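Local coordinates for protein NAD-dependent epimerase/dehydratase (PDB 6DNT) that probably interconverts UDP-N-acetylglucosamine and its C4 epimer with the help of NAD, and binds UDP-N-acetylmuramic acid, at residues F208-D213 with V336-S341. Numbering follows the deposited sequence.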
ATOM      1  N   PHE A 208     -20.103 -14.882  -5.493  1.00 11.27           N
ATOM      2  CA  PHE A 208     -21.557 -14.848  -5.557  1.00 11.38           C
ATOM      3  C   PHE A 208     -22.174 -15.813  -4.555  1.00 11.27           C
ATOM      4  O   PHE A 208     -21.510 -16.719  -4.072  1.00 11.36           O
ATOM      5  CB  PHE A 208     -22.059 -15.163  -6.988  1.00 11.42           C
ATOM      6  CG  PHE A 208     -21.950 -16.618  -7.353  1.00 11.74           C
ATOM      7  CD1 PHE A 208     -20.746 -17.156  -7.773  1.00 11.79           C
ATOM      8  CD2 PHE A 208     -23.059 -17.454  -7.265  1.00 11.77           C
ATOM      9  CE1 PHE A 208     -20.633 -18.500  -8.104  1.00 11.96           C
ATOM     10  CE2 PHE A 208     -22.951 -18.805  -7.572  1.00 11.93           C
ATOM     11  CZ  PHE A 208     -21.738 -19.328  -7.995  1.00 12.23           C
ATOM     12  N   GLY A 209     -23.448 -15.594  -4.265  1.00 11.32           N
ATOM     13  CA  GLY A 209     -24.235 -16.552  -3.497  1.00 11.60           C
ATOM     14  C   GLY A 209     -25.272 -15.925  -2.608  1.00 11.22           C
ATOM     15  O   GLY A 209     -25.527 -14.723  -2.663  1.00 11.29           O
ATOM     16  N   PRO A 210     -25.906 -16.751  -1.765  1.00 12.08           N
ATOM     17  CA  PRO A 210     -26.860 -16.257  -0.786  1.00 12.38           C
ATOM     18  C   PRO A 210     -26.302 -15.103   0.064  1.00 12.57           C
ATOM     19  O   PRO A 210     -25.129 -15.135   0.463  1.00 12.81           O
ATOM     20  CB  PRO A 210     -27.121 -17.501   0.080  1.00 12.47           C
ATOM     21  CG  PRO A 210     -26.918 -18.639  -0.832  1.00 12.82           C
ATOM     22  CD  PRO A 210     -25.754 -18.215  -1.698  1.00 12.73           C
ATOM     23  N   ARG A 211     -27.153 -14.109   0.301  1.00 12.50           N
ATOM     24  CA  ARG A 211     -26.922 -12.942   1.159  1.00 13.03           C
ATOM     25  C   ARG A 211     -26.135 -11.824   0.490  1.00 13.18           C
ATOM     26  O   ARG A 211     -25.850 -10.825   1.131  1.00 14.12           O
ATOM     27  CB  ARG A 211     -26.252 -13.325   2.487  1.00 13.11           C
ATOM     28  CG  ARG A 211     -26.924 -14.490   3.195  1.00 13.71           C
ATOM     29  CD  ARG A 211     -26.055 -15.010   4.307  1.00 13.80           C
ATOM     30  NE  ARG A 211     -26.600 -16.242   4.850  1.00 14.44           N
ATOM     31  CZ  ARG A 211     -25.934 -17.066   5.643  1.00 15.11           C
ATOM     32  NH1 ARG A 211     -24.682 -16.796   6.006  1.00 14.74           N
ATOM     33  NH2 ARG A 211     -26.535 -18.163   6.100  1.00 16.16           N
ATOM     34  N   GLN A 212     -25.807 -11.968  -0.793  1.00 13.33           N
ATOM     35  CA  GLN A 212     -25.140 -10.892  -1.516  1.00 13.37           C
ATOM     36  C   GLN A 212     -26.116  -9.764  -1.794  1.00 14.43           C
ATOM     37  O   GLN A 212     -27.281 -10.013  -2.112  1.00 15.72           O
ATOM     38  CB  GLN A 212     -24.564 -11.424  -2.812  1.00 12.84           C
ATOM     39  CG  GLN A 212     -23.640 -10.458  -3.521  1.00 12.66           C
ATOM     40  CD  GLN A 212     -22.877 -11.124  -4.642  1.00 12.77           C
ATOM     41  OE1 GLN A 212     -23.338 -12.106  -5.232  1.00 13.06           O
ATOM     42  NE2 GLN A 212     -21.682 -10.632  -4.910  1.00 12.72           N
ATOM     43  N   ASP A 213     -25.648  -8.530  -1.689  1.00 14.71           N
ATOM     44  CA  ASP A 213     -26.504  -7.366  -1.901  1.00 16.54           C
ATOM     45  C   ASP A 213     -26.936  -7.240  -3.354  1.00 17.15           C
ATOM     46  O   ASP A 213     -26.123  -7.420  -4.237  1.00 15.61           O
ATOM     47  CB  ASP A 213     -25.782  -6.085  -1.500  1.00 18.26           C
ATOM     48  CG  ASP A 213     -26.581  -4.863  -1.839  1.00 20.41           C
ATOM     49  OD1 ASP A 213     -27.718  -4.746  -1.323  1.00 21.44           O
ATOM     50  OD2 ASP A 213     -26.116  -4.055  -2.671  1.00 21.51           O
ATOM     51  N   VAL A 336     -30.628 -18.573  -6.077  1.00 17.21           N
ATOM     52  CA  VAL A 336     -31.987 -18.209  -6.476  1.00 17.95           C
ATOM     53  C   VAL A 336     -32.980 -18.506  -5.348  1.00 18.80           C
ATOM     54  O   VAL A 336     -33.804 -17.660  -5.006  1.00 18.54           O
ATOM     55  CB  VAL A 336     -32.394 -18.941  -7.776  1.00 18.40           C
ATOM     56  CG1 VAL A 336     -33.899 -18.848  -8.020  1.00 19.26           C
ATOM     57  CG2 VAL A 336     -31.637 -18.359  -8.958  1.00 18.26           C
ATOM     58  N   LYS A 337     -32.878 -19.694  -4.762  1.00 20.52           N
ATOM     59  CA  LYS A 337     -33.778 -20.068  -3.662  1.00 22.18           C
ATOM     60  C   LYS A 337     -33.650 -19.102  -2.487  1.00 21.68           C
ATOM     61  O   LYS A 337     -34.657 -18.698  -1.897  1.00 21.76           O
ATOM     62  CB  LYS A 337     -33.583 -21.533  -3.226  1.00 23.87           C
ATOM     63  CG  LYS A 337     -34.005 -22.551  -4.284  1.00 25.91           C
ATOM     64  CD  LYS A 337     -33.805 -24.010  -3.898  1.00 27.04           C
ATOM     65  CE  LYS A 337     -33.852 -24.931  -5.104  1.00 27.82           C
ATOM     66  NZ  LYS A 337     -33.631 -26.349  -4.711  1.00 29.09           N
ATOM     67  N   TRP A 338     -32.424 -18.670  -2.188  1.00 20.14           N
ATOM     68  CA  TRP A 338     -32.241 -17.636  -1.200  1.00 20.51           C
ATOM     69  C   TRP A 338     -32.963 -16.317  -1.562  1.00 19.77           C
ATOM     70  O   TRP A 338     -33.724 -15.776  -0.740  1.00 20.72           O
ATOM     71  CB  TRP A 338     -30.750 -17.399  -0.903  1.00 20.96           C
ATOM     72  CG  TRP A 338     -30.640 -16.530   0.234  1.00 21.01           C
ATOM     73  CD1 TRP A 338     -30.678 -16.897   1.556  1.00 21.70           C
ATOM     74  CD2 TRP A 338     -30.563 -15.118   0.210  1.00 20.31           C
ATOM     75  NE1 TRP A 338     -30.602 -15.790   2.350  1.00 20.88           N
ATOM     76  CE2 TRP A 338     -30.529 -14.682   1.550  1.00 20.51           C
ATOM     77  CE3 TRP A 338     -30.503 -14.165  -0.817  1.00 19.83           C
ATOM     78  CZ2 TRP A 338     -30.445 -13.344   1.894  1.00 20.68           C
ATOM     79  CZ3 TRP A 338     -30.415 -12.840  -0.474  1.00 20.09           C
ATOM     80  CH2 TRP A 338     -30.389 -12.436   0.877  1.00 21.12           C
ATOM     81  N   PHE A 339     -32.775 -15.816  -2.786  1.00 18.56           N
ATOM     82  CA  PHE A 339     -33.435 -14.575  -3.198  1.00 18.63           C
ATOM     83  C   PHE A 339     -34.958 -14.701  -3.206  1.00 19.09           C
ATOM     84  O   PHE A 339     -35.640 -13.754  -2.848  1.00 20.85           O
ATOM     85  CB  PHE A 339     -32.913 -14.065  -4.551  1.00 18.24           C
ATOM     86  CG  PHE A 339     -31.600 -13.344  -4.434  1.00 17.89           C
ATOM     87  CD1 PHE A 339     -31.559 -12.052  -3.944  1.00 18.42           C
ATOM     88  CD2 PHE A 339     -30.412 -13.968  -4.765  1.00 17.59           C
ATOM     89  CE1 PHE A 339     -30.360 -11.382  -3.804  1.00 18.38           C
ATOM     90  CE2 PHE A 339     -29.200 -13.300  -4.627  1.00 18.22           C
ATOM     91  CZ  PHE A 339     -29.176 -12.010  -4.144  1.00 17.90           C
ATOM     92  N   ILE A 340     -35.461 -15.866  -3.590  1.00 21.07           N
ATOM     93  CA  ILE A 340     -36.909 -16.155  -3.522  1.00 23.01           C
ATOM     94  C   ILE A 340     -37.414 -16.047  -2.079  1.00 25.44           C
ATOM     95  O   ILE A 340     -38.437 -15.408  -1.833  1.00 26.18           O
ATOM     96  CB  ILE A 340     -37.263 -17.522  -4.153  1.00 23.15           C
ATOM     97  CG1 ILE A 340     -37.109 -17.439  -5.675  1.00 23.16           C
ATOM     98  CG2 ILE A 340     -38.695 -17.954  -3.806  1.00 23.46           C
ATOM     99  CD1 ILE A 340     -37.206 -18.763  -6.391  1.00 23.76           C
ATOM    100  N   SER A 341     -36.669 -16.628  -1.136  0.80 27.50           N
ATOM    101  CA  SER A 341     -37.049 -16.589   0.288  0.80 28.96           C
ATOM    102  C   SER A 341     -37.114 -15.168   0.871  0.80 30.75           C
ATOM    103  O   SER A 341     -37.809 -14.938   1.866  0.80 33.24           O
ATOM    104  CB  SER A 341     -36.095 -17.452   1.129  0.80 29.20           C
ATOM    105  OG  SER A 341     -34.844 -16.806   1.326  0.80 28.68           O
TER
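The trans chi1 of W338 (-171°) carries the indole out from the helix to the turn at P210 and R211. In F339 the ring leaves beside the backbone N instead (chi1 -80°), and its far end reaches Q212. The indole lies with one face against the turn. P210 CB sits over the five-membered ring in a CH-pi contact, 4.0 Å from its centroid and 27° off the ring normal. Further along the same face, R211 CA is 3.5 Å from W338 CH2. The backbone N of R211 lies 3.3 Å above the indole plane, toward the rim. The turn is a type II beta turn from G209 to Q212, closed by a weak hydrogen bond from Q212 N to G209 O. It follows strand 199-208 of the Rossmann-type sheet, and the contact joins it to the C-terminal helix 328-341. No hydrogen bond crosses between the two segments. With an alanine here instead of W338, P210 and the backbone of R211 would probably lose the aromatic face they lie against, and a gap would open between turn and helix. F339 meets the turn at its ring edge, where CZ is 3.4 Å from Q212 O. W338 CE3 stands over the centre of the F339 ring face. R211 extends from the turn to form a salt bridge with D54 and a hydrogen bond with S50, both on helix 47-56. Q212 NE2 donates a hydrogen bond to V207 O, and the Q212 side chain lies close to the bound NAD and to UDP-N-acetylmuramic acid.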